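Local structure of Lmo0651 protein (Listeria monocytogenes serovar 1/2a, 6EP3) at residues V91-K97 against L140-A144; M105-Y111 against Y187-A191; M114-E118 against T179-N184; T124-Y129 against R176-N180. The protein acts as a GntR-family transcription factor that controls expression of the Agr system and mediates virulence, probably by binding specific regulatory DNA. All blocks are in the same frame, centred on the assembly; numbering follows the deposited sequence.

Contact 1. Residues V91-K97 against L140-A144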
# COMPACT_ATOMS: atom_id res chain seq x y z
N VAL B 91 -13.20 0.17 0.03
CA VAL B 91 -14.40 0.90 0.46
C VAL B 91 -15.49 -0.07 0.90
O VAL B 91 -16.12 0.10 1.96
CB VAL B 91 -14.90 1.83 -0.66
CG1 VAL B 91 -16.22 2.48 -0.27
CG2 VAL B 91 -13.86 2.90 -0.99
N ASP B 92 -15.76 -1.08 0.07
CA ASP B 92 -16.81 -2.03 0.38
C ASP B 92 -16.51 -2.79 1.67
O ASP B 92 -17.40 -2.98 2.51
CB ASP B 92 -17.01 -3.01 -0.78
CG ASP B 92 -18.16 -3.96 -0.54
OD1 ASP B 92 -19.33 -3.52 -0.61
OD2 ASP B 92 -17.90 -5.16 -0.28
N ALA B 93 -15.26 -3.23 1.85
CA ALA B 93 -14.91 -3.93 3.08
C ALA B 93 -15.00 -3.00 4.29
O ALA B 93 -15.39 -3.44 5.38
CB ALA B 93 -13.52 -4.54 2.97
N ALA B 94 -14.66 -1.73 4.12
CA ALA B 94 -14.80 -0.78 5.21
C ALA B 94 -16.25 -0.68 5.66
O ALA B 94 -16.56 -0.76 6.85
CB ALA B 94 -14.28 0.60 4.79
N ILE B 95 -17.16 -0.51 4.70
CA ILE B 95 -18.57 -0.38 5.05
C ILE B 95 -19.08 -1.67 5.67
O ILE B 95 -19.83 -1.65 6.66
CB ILE B 95 -19.39 0.04 3.82
CG1 ILE B 95 -18.90 1.39 3.30
CG2 ILE B 95 -20.86 0.17 4.17
CD1 ILE B 95 -18.75 2.43 4.39
N ALA B 96 -18.67 -2.82 5.13
CA ALA B 96 -19.11 -4.10 5.67
C ALA B 96 -18.63 -4.28 7.11
O ALA B 96 -19.39 -4.72 7.98
CB ALA B 96 -18.61 -5.25 4.78
N LYS B 97 -17.36 -3.97 7.37
CA LYS B 97 -16.83 -4.11 8.72
C LYS B 97 -17.53 -3.17 9.69
O LYS B 97 -17.92 -3.58 10.80
CB LYS B 97 -15.32 -3.86 8.72
CG LYS B 97 -14.65 -4.12 10.07
CD LYS B 97 -13.19 -3.68 10.05
CE LYS B 97 -12.54 -3.88 11.41
NZ LYS B 97 -11.18 -3.27 11.45
N LEU B 140 -14.93 7.33 3.75
CA LEU B 140 -15.59 6.03 3.67
C LEU B 140 -14.66 4.91 4.12
O LEU B 140 -15.06 4.03 4.90
CB LEU B 140 -16.05 5.76 2.24
CG LEU B 140 -17.31 6.50 1.78
CD1 LEU B 140 -17.66 6.06 0.37
CD2 LEU B 140 -18.45 6.22 2.73
N ILE B 141 -13.41 4.94 3.66
CA ILE B 141 -12.47 3.88 4.00
C ILE B 141 -12.07 3.95 5.47
O ILE B 141 -11.91 2.92 6.14
CB ILE B 141 -11.24 3.93 3.08
CG1 ILE B 141 -11.68 3.68 1.64
CG2 ILE B 141 -10.19 2.92 3.51
CD1 ILE B 141 -10.55 3.61 0.67
N SER B 142 -11.91 5.16 6.00
CA SER B 142 -11.57 5.34 7.40
C SER B 142 -12.66 4.81 8.30
O SER B 142 -12.40 4.52 9.48
CB SER B 142 -11.33 6.82 7.71
OG SER B 142 -12.56 7.46 8.00
N PHE B 143 -13.88 4.68 7.78
CA PHE B 143 -14.92 4.04 8.58
C PHE B 143 -14.52 2.64 9.05
O PHE B 143 -15.10 2.13 10.01
CB PHE B 143 -16.23 3.97 7.79
CG PHE B 143 -16.92 5.30 7.64
CD1 PHE B 143 -16.50 6.40 8.38
CD2 PHE B 143 -17.99 5.45 6.78
CE1 PHE B 143 -17.13 7.63 8.25
CE2 PHE B 143 -18.63 6.67 6.64
CZ PHE B 143 -18.19 7.76 7.38
N ALA B 144 -13.53 2.00 8.41
CA ALA B 144 -13.04 0.72 8.88
C ALA B 144 -12.10 0.84 10.07
O ALA B 144 -11.79 -0.18 10.69
CB ALA B 144 -12.32 -0.04 7.76
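V91 opens the segment by fitting its branched side chain between two residues of helix 126-142: V91 CG1 lies 3.9 Å from L140 CD1, and V91 CG2 lies 3.5 Å from I141 CG1. Its short, branched chain fills this gap without holding the backbones far apart, and the CA atoms of V91 and I141 are 5.0 Å apart. The next turn comes closer still. The CA-to-CB bond of A94 points toward the partner, with the CA atoms of A94 and A144 only 4.3 Å apart, so a methyl group is about as much as the space can hold: A94 CB sits 3.5 Å from L140 O, 3.6 Å from I141 O and 3.6 Å from A144 CB. This is a buried helix junction within the all-helical FCD domain, beside the second subunit, where helix 77-101 packs against residues 140-144, from helix 126-142 into the loop. I95 starts out facing away, but its m,m rotamer brings I95 CD1 back to 4.1 Å from L140 CD2 and to 3.9 Å from F143 CD2, at the edge of that ring; L190 of helix 173-192 touches all three side chains. K97, one turn on from A94, extends all-trans until K97 NZ donates a 3.2 Å hydrogen bond to A144 O, a non-helical carbonyl. The same ammonium group forms a salt bridge with E85 of the second subunit.

Contact 2. Residues M105-Y111 against Y187-A191; sequences MDLEKLY and YELLA
The ring of Y187 is used on both its edge and its face. At the edge, Y187 CE1 stands 3.2 Å from L107 O, an oxygen engaged by Y111 N. Over one face, Y111 CB lies 4.1 Å from the Y187 centroid and 27° off the normal, a CH-pi contact. The two tyrosine rings meet obliquely, centroids 5.0 Å apart and planes at 48°, with Y111 CD1 3.5 Å from Y187 CE2. Both tyrosines have chi1 t and chi2 near 80°. Residues 105-106 are non-helical: D106 (phi/psi -72/76) centres an inverse gamma turn, with a weak 2.7 Å bond from L107 N to M105 O. D106 is the N-cap, and its OD2 accepts from K109 N at 3.0 Å; its short carboxylate suits that role. Helix 107-111 runs antiparallel to helix 187-191, at 166° and 10.6 Å between axes, pairing L107 with A191 (CA-CA 7.0 Å) and Y111 with Y187 (6.7 Å). Such antiparallel helix packing belongs to the helical bundle of the FCD domain. Leucines fill the interface: L107 (m,t) sets CD2 4.0 Å from L190 CB and CD1 3.9 Å from A191 CB, where the small alanine admits it. L110 (t,p) places CD2 4.0 Å from L190 CD1 and 4.2 Å from Y187 CD1. Unbranched M105 (chi1 m, chi2 t) reaches toward the partner, M105 SD 4.3 Å from L190 CD2.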
# COMPACT_ATOMS: atom_id res chain seq x y z
N MET B 105 -19.79 5.48 12.68
CA MET B 105 -19.25 6.16 11.52
C MET B 105 -19.36 7.67 11.70
O MET B 105 -20.43 8.19 12.04
CB MET B 105 -20.00 5.73 10.25
CG MET B 105 -20.01 4.23 10.02
SD MET B 105 -21.06 3.80 8.62
CE MET B 105 -22.27 2.75 9.42
N ASP B 106 -18.25 8.37 11.47
CA ASP B 106 -18.23 9.84 11.51
C ASP B 106 -18.95 10.35 10.26
O ASP B 106 -18.34 10.81 9.30
CB ASP B 106 -16.80 10.36 11.58
CG ASP B 106 -16.72 11.77 12.14
OD1 ASP B 106 -15.79 12.05 12.92
OD2 ASP B 106 -17.59 12.60 11.81
N LEU B 107 -20.28 10.28 10.30
CA LEU B 107 -21.08 10.70 9.15
C LEU B 107 -21.12 12.21 8.99
O LEU B 107 -21.43 12.70 7.90
CB LEU B 107 -22.51 10.15 9.27
CG LEU B 107 -22.62 8.63 9.25
CD1 LEU B 107 -24.07 8.21 9.39
CD2 LEU B 107 -22.02 8.07 7.97
N GLU B 108 -20.80 12.96 10.05
CA GLU B 108 -20.75 14.42 9.92
C GLU B 108 -19.53 14.85 9.12
O GLU B 108 -19.61 15.75 8.28
CB GLU B 108 -20.74 15.06 11.30
CG GLU B 108 -22.00 14.81 12.10
CD GLU B 108 -21.78 15.02 13.58
OE1 GLU B 108 -20.61 15.12 13.99
OE2 GLU B 108 -22.78 15.08 14.32
N LYS B 109 -18.39 14.20 9.36
CA LYS B 109 -17.22 14.44 8.54
C LYS B 109 -17.49 14.06 7.09
O LYS B 109 -17.08 14.77 6.16
CB LYS B 109 -16.02 13.67 9.09
CG LYS B 109 -14.68 14.15 8.56
CD LYS B 109 -13.52 13.43 9.24
CE LYS B 109 -13.52 11.95 8.90
NZ LYS B 109 -12.28 11.25 9.34
N LEU B 110 -18.19 12.95 6.87
CA LEU B 110 -18.51 12.53 5.51
C LEU B 110 -19.41 13.55 4.83
O LEU B 110 -19.22 13.87 3.65
CB LEU B 110 -19.18 11.15 5.54
CG LEU B 110 -19.37 10.43 4.21
CD1 LEU B 110 -18.04 9.89 3.70
CD2 LEU B 110 -20.37 9.30 4.39
N TYR B 111 -20.40 14.06 5.56
CA TYR B 111 -21.26 15.10 5.00
C TYR B 111 -20.45 16.34 4.64
O TYR B 111 -20.65 16.93 3.57
CB TYR B 111 -22.36 15.45 6.00
CG TYR B 111 -23.42 16.39 5.48
CD1 TYR B 111 -24.42 15.93 4.64
CD2 TYR B 111 -23.43 17.72 5.85
CE1 TYR B 111 -25.40 16.78 4.16
CE2 TYR B 111 -24.40 18.59 5.38
CZ TYR B 111 -25.39 18.11 4.54
OH TYR B 111 -26.35 18.96 4.07
N TYR B 187 -24.11 8.86 1.55
CA TYR B 187 -24.20 9.43 2.89
C TYR B 187 -25.58 9.19 3.50
O TYR B 187 -25.70 8.81 4.67
CB TYR B 187 -23.89 10.93 2.87
CG TYR B 187 -24.42 11.64 4.09
CD1 TYR B 187 -23.72 11.60 5.29
CD2 TYR B 187 -25.62 12.33 4.07
CE1 TYR B 187 -24.19 12.23 6.42
CE2 TYR B 187 -26.11 12.97 5.20
CZ TYR B 187 -25.39 12.91 6.37
OH TYR B 187 -25.87 13.54 7.50
N GLU B 188 -26.63 9.44 2.71
CA GLU B 188 -27.99 9.32 3.24
C GLU B 188 -28.34 7.88 3.57
O GLU B 188 -28.94 7.61 4.61
CB GLU B 188 -28.99 9.90 2.23
CG GLU B 188 -29.09 11.41 2.27
CD GLU B 188 -30.10 11.96 1.28
OE1 GLU B 188 -30.96 11.18 0.80
OE2 GLU B 188 -30.04 13.17 0.98
N LEU B 189 -27.96 6.94 2.70
CA LEU B 189 -28.24 5.54 2.99
C LEU B 189 -27.48 5.09 4.24
O LEU B 189 -28.05 4.40 5.09
CB LEU B 189 -27.88 4.67 1.79
CG LEU B 189 -28.76 4.90 0.56
CD1 LEU B 189 -28.16 4.20 -0.65
CD2 LEU B 189 -30.18 4.42 0.81
N LEU B 190 -26.23 5.53 4.39
CA LEU B 190 -25.49 5.18 5.59
C LEU B 190 -26.15 5.76 6.83
O LEU B 190 -26.30 5.07 7.85
CB LEU B 190 -24.04 5.68 5.48
CG LEU B 190 -23.13 4.91 4.52
CD1 LEU B 190 -21.74 5.50 4.52
CD2 LEU B 190 -23.09 3.43 4.89
N ALA B 191 -26.61 7.01 6.75
CA ALA B 191 -27.24 7.65 7.89
C ALA B 191 -28.57 6.99 8.25
O ALA B 191 -28.95 6.96 9.43
CB ALA B 191 -27.44 9.14 7.62

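Contact 3. Residues M114-E118 against T179-N184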
# COMPACT_ATOMS: atom_id res chain seq x y z
N MET B 114 -18.56 15.53 1.36
CA MET B 114 -19.47 15.60 0.23
C MET B 114 -19.81 17.04 -0.12
O MET B 114 -19.89 17.42 -1.30
CB MET B 114 -20.74 14.80 0.54
CG MET B 114 -21.77 14.78 -0.59
SD MET B 114 -22.93 16.17 -0.48
CE MET B 114 -23.44 16.06 1.22
N GLN B 115 -20.01 17.88 0.90
CA GLN B 115 -20.35 19.28 0.64
C GLN B 115 -19.16 20.04 0.07
O GLN B 115 -19.35 20.97 -0.72
CB GLN B 115 -20.86 19.94 1.91
CG GLN B 115 -22.25 19.49 2.29
CD GLN B 115 -23.02 20.55 3.05
OE1 GLN B 115 -24.24 20.65 2.92
NE2 GLN B 115 -22.32 21.33 3.87
N GLU B 116 -17.93 19.67 0.46
CA GLU B 116 -16.77 20.29 -0.17
C GLU B 116 -16.68 19.90 -1.64
O GLU B 116 -16.29 20.72 -2.48
CB GLU B 116 -15.49 19.90 0.58
CG GLU B 116 -15.25 20.72 1.83
CD GLU B 116 -15.03 22.19 1.54
OE1 GLU B 116 -16.02 22.92 1.33
OE2 GLU B 116 -13.86 22.63 1.54
N MET B 117 -17.02 18.65 -1.96
CA MET B 117 -17.19 18.27 -3.36
C MET B 117 -18.17 19.20 -4.06
O MET B 117 -17.88 19.74 -5.14
CB MET B 117 -17.66 16.83 -3.46
CG MET B 117 -16.60 15.80 -3.24
SD MET B 117 -17.42 14.26 -2.85
CE MET B 117 -17.68 13.69 -4.52
N GLU B 118 -19.35 19.37 -3.47
CA GLU B 118 -20.36 20.26 -4.05
C GLU B 118 -19.80 21.66 -4.27
O GLU B 118 -20.02 22.27 -5.33
CB GLU B 118 -21.59 20.32 -3.16
CG GLU B 118 -22.68 19.33 -3.51
CD GLU B 118 -23.83 19.37 -2.53
OE1 GLU B 118 -23.57 19.48 -1.31
OE2 GLU B 118 -25.00 19.29 -2.96
N THR B 179 -21.65 12.49 -9.75
CA THR B 179 -20.82 11.97 -8.67
C THR B 179 -21.19 12.59 -7.33
O THR B 179 -21.22 11.90 -6.31
CB THR B 179 -19.34 12.20 -8.99
OG1 THR B 179 -19.06 11.71 -10.31
CG2 THR B 179 -18.45 11.50 -7.98
N ASN B 180 -21.50 13.89 -7.33
CA ASN B 180 -21.94 14.53 -6.09
C ASN B 180 -23.26 13.94 -5.60
O ASN B 180 -23.43 13.68 -4.40
CB ASN B 180 -22.09 16.04 -6.30
CG ASN B 180 -20.77 16.72 -6.62
OD1 ASN B 180 -19.70 16.12 -6.52
ND2 ASN B 180 -20.84 18.00 -6.99
N LYS B 181 -24.20 13.71 -6.52
CA LYS B 181 -25.47 13.10 -6.14
C LYS B 181 -25.27 11.70 -5.59
O LYS B 181 -25.91 11.31 -4.61
CB LYS B 181 -26.42 13.06 -7.35
CG LYS B 181 -27.65 12.18 -7.14
CD LYS B 181 -28.62 12.28 -8.32
CE LYS B 181 -28.07 11.56 -9.55
NZ LYS B 181 -28.95 11.77 -10.74
N LYS B 182 -24.37 10.92 -6.20
CA LYS B 182 -24.09 9.58 -5.71
C LYS B 182 -23.47 9.62 -4.32
O LYS B 182 -23.81 8.81 -3.45
CB LYS B 182 -23.18 8.84 -6.69
CG LYS B 182 -23.91 8.16 -7.83
CD LYS B 182 -24.69 6.95 -7.34
CE LYS B 182 -25.65 6.43 -8.40
NZ LYS B 182 -26.71 7.43 -8.72
N SER B 183 -22.54 10.56 -4.10
CA SER B 183 -21.93 10.70 -2.79
C SER B 183 -22.97 11.05 -1.73
O SER B 183 -22.95 10.50 -0.62
CB SER B 183 -20.84 11.77 -2.84
OG SER B 183 -19.99 11.55 -3.96
N ASN B 184 -23.88 11.96 -2.06
CA ASN B 184 -24.94 12.31 -1.12
C ASN B 184 -25.88 11.13 -0.87
O ASN B 184 -26.33 10.92 0.26
CB ASN B 184 -25.74 13.51 -1.63
CG ASN B 184 -26.86 13.88 -0.70
OD1 ASN B 184 -26.64 14.46 0.36
ND2 ASN B 184 -28.09 13.53 -1.09
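Helical segments 114-118 and 179-184 lie antiparallel, their axes 9.7 Å apart at closest approach with a signed crossing angle of -163°; M114 pairs with S183 and E118 with N180, CA atoms 6.3 Å apart in each case. Long, unbranched methionines from one helix meet short polar residues of the other. M117 sends its CE to within 3.2 Å of S183 OG, 3.7 Å of N180 OD1 and 4.2 Å of T179 CG2. Serine is small enough to let this methyl come close, and its buried hydroxyl is satisfied within its own helix by a 2.7 Å bond from S183 OG to T179 O. M114 rests its CG 3.9 Å from S183 CB and bends CE to 3.7 Å from N184 OD1. N180 ND2 lies 3.7 Å from E118 CA, while N180 OD1 accepts a hydrogen bond from Y129 OH and N184 ND2 bonds E188. Within the FCD helical domain this joins helices 107-123 and 173-192; F136 of helix 126-142 touches both M117 and S183, and helix 195-219 reaches T179 through L209.

Contact 4. Residues T124-Y129 against R176-N180; sequences TDLENY and REWTN
T124 (phi/psi 59/47) ends the preceding helix in a Schellman motif, and D125 N-caps helix 126-129; residues 176-180 are helical. The closest CA pair, Y129 and R176, is 8.6 Å apart, a gap that long side chains span. Among hydrogen bonds, Y129 (chi1 t, chi2 82°) donates from OH to N180 OD1 at 2.8 Å; a tyrosine suits this place by crossing the gap with a terminal hydroxyl. D125 OD2 accepts from N128 ND2 (2.6 Å), D125 OD1 weakly from N128 N (3.4 Å). A water links T124 OG1 (2.6 Å) with R176 NH2 (3.1 Å). By CH-pi contact, R176 (m,t,m) lays CD over the Y129 face, 3.7 Å from the centroid and 14° off the normal; arginine suits, its aliphatic part covering the ring while its N-H groups serve several acceptors. Within the FCD helical domain, helices 126-142 and 173-192 meet beside S121 of helix 107-123, which bonds R176 NE, and loop residue F170, whose O accepts from R176 NH1 and whose ring is edge-to-face with that of Y129.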
# COMPACT_ATOMS: atom_id res chain seq x y z
N THR B 124 -16.01 25.37 -9.97
CA THR B 124 -15.26 24.91 -11.13
C THR B 124 -13.76 24.90 -10.84
O THR B 124 -12.94 25.39 -11.62
CB THR B 124 -15.58 25.73 -12.39
OG1 THR B 124 -16.98 26.01 -12.43
CG2 THR B 124 -15.19 24.97 -13.65
N ASP B 125 -13.41 24.34 -9.69
CA ASP B 125 -12.03 24.16 -9.25
C ASP B 125 -11.73 22.67 -9.40
O ASP B 125 -12.07 21.88 -8.52
CB ASP B 125 -11.84 24.64 -7.81
CG ASP B 125 -10.39 24.74 -7.40
OD1 ASP B 125 -9.54 24.00 -7.97
OD2 ASP B 125 -10.09 25.54 -6.49
N LEU B 126 -11.11 22.30 -10.52
CA LEU B 126 -11.01 20.88 -10.87
C LEU B 126 -10.07 20.12 -9.95
O LEU B 126 -10.40 19.01 -9.51
CB LEU B 126 -10.55 20.74 -12.32
CG LEU B 126 -11.56 20.26 -13.35
CD1 LEU B 126 -10.85 20.04 -14.67
CD2 LEU B 126 -12.22 18.98 -12.88
N GLU B 127 -8.90 20.68 -9.67
CA GLU B 127 -7.95 20.00 -8.80
C GLU B 127 -8.52 19.80 -7.41
O GLU B 127 -8.41 18.72 -6.82
CB GLU B 127 -6.63 20.77 -8.74
CG GLU B 127 -5.80 20.75 -10.03
CD GLU B 127 -6.48 21.44 -11.20
OE1 GLU B 127 -7.31 22.35 -10.96
OE2 GLU B 127 -6.20 21.07 -12.36
N ASN B 128 -9.14 20.85 -6.86
CA ASN B 128 -9.72 20.73 -5.53
C ASN B 128 -10.92 19.80 -5.53
O ASN B 128 -11.15 19.10 -4.54
CB ASN B 128 -10.08 22.11 -5.00
CG ASN B 128 -8.88 22.86 -4.47
OD1 ASN B 128 -8.03 22.28 -3.80
ND2 ASN B 128 -8.81 24.15 -4.76
N TYR B 129 -11.68 19.74 -6.62
CA TYR B 129 -12.79 18.80 -6.70
C TYR B 129 -12.29 17.36 -6.72
O TYR B 129 -12.87 16.48 -6.07
CB TYR B 129 -13.66 19.08 -7.93
CG TYR B 129 -14.78 18.08 -8.08
CD1 TYR B 129 -15.96 18.22 -7.35
CD2 TYR B 129 -14.66 16.99 -8.93
CE1 TYR B 129 -16.98 17.30 -7.49
CE2 TYR B 129 -15.67 16.07 -9.06
CZ TYR B 129 -16.83 16.22 -8.34
OH TYR B 129 -17.84 15.30 -8.48
N ARG B 176 -19.60 15.52 -12.86
CA ARG B 176 -19.35 16.02 -11.51
C ARG B 176 -20.63 16.01 -10.68
O ARG B 176 -20.62 15.57 -9.52
CB ARG B 176 -18.77 17.43 -11.56
CG ARG B 176 -17.33 17.48 -12.02
CD ARG B 176 -16.62 18.68 -11.44
NE ARG B 176 -17.36 19.93 -11.63
CZ ARG B 176 -17.25 20.72 -12.69
NH1 ARG B 176 -16.42 20.39 -13.67
NH2 ARG B 176 -17.96 21.84 -12.77
N GLU B 177 -21.73 16.48 -11.25
CA GLU B 177 -22.99 16.55 -10.51
C GLU B 177 -23.53 15.16 -10.23
O GLU B 177 -24.09 14.92 -9.15
CB GLU B 177 -24.01 17.38 -11.28
CG GLU B 177 -23.70 18.87 -11.27
CD GLU B 177 -24.68 19.67 -12.09
OE1 GLU B 177 -25.54 19.06 -12.77
OE2 GLU B 177 -24.59 20.92 -12.06
N TRP B 178 -23.37 14.23 -11.17
CA TRP B 178 -23.78 12.86 -10.91
C TRP B 178 -22.97 12.25 -9.77
O TRP B 178 -23.52 11.57 -8.89
CB TRP B 178 -23.64 12.02 -12.18
CG TRP B 178 -24.10 10.62 -12.02
CD1 TRP B 178 -25.36 10.15 -12.24
CD2 TRP B 178 -23.32 9.50 -11.61
NE1 TRP B 178 -25.41 8.80 -11.99
CE2 TRP B 178 -24.17 8.37 -11.60
CE3 TRP B 178 -21.98 9.33 -11.26
CZ2 TRP B 178 -23.72 7.10 -11.25
CZ3 TRP B 178 -21.53 8.07 -10.91
CH2 TRP B 178 -22.40 6.97 -10.90
N THR B 179 -21.65 12.49 -9.75
CA THR B 179 -20.82 11.97 -8.67
C THR B 179 -21.19 12.59 -7.33
O THR B 179 -21.22 11.90 -6.31
CB THR B 179 -19.34 12.20 -8.99
OG1 THR B 179 -19.06 11.71 -10.31
CG2 THR B 179 -18.45 11.50 -7.98
N ASN B 180 -21.50 13.89 -7.33
CA ASN B 180 -21.94 14.53 -6.09
C ASN B 180 -23.26 13.94 -5.60
O ASN B 180 -23.43 13.68 -4.40
CB ASN B 180 -22.09 16.04 -6.30
CG ASN B 180 -20.77 16.72 -6.62
OD1 ASN B 180 -19.70 16.12 -6.52
ND2 ASN B 180 -20.84 18.00 -6.99
O HOH W 1 -18.37 24.56 -14.15

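In the fold
All four contacts lie in the helical FCD domain, whereas the GntR-family N-terminal region is probably the DNA-binding part. Contacts 1 and 2, centres 12 Å apart, touch directly: L140 CD2 of contact 1 lies 3.8 Å from L190 CD1 and from L110 CD1 of contact 2. Contacts 2 and 3, also 12 Å between centres, are successive levels of one antiparallel helix pair, 107-123 with 173-192. Contacts 3 and 4, centres 8 Å apart, share T179 and N180, and Y129 CD1 lies 3.3 Å from M117 O. Contacts 1 and 4, 23 Å between centres, both use helix 126-142. Near contact 4, 1,2-ethanediol, probably from crystallisation, sits about 6 Å from the R176 side chain.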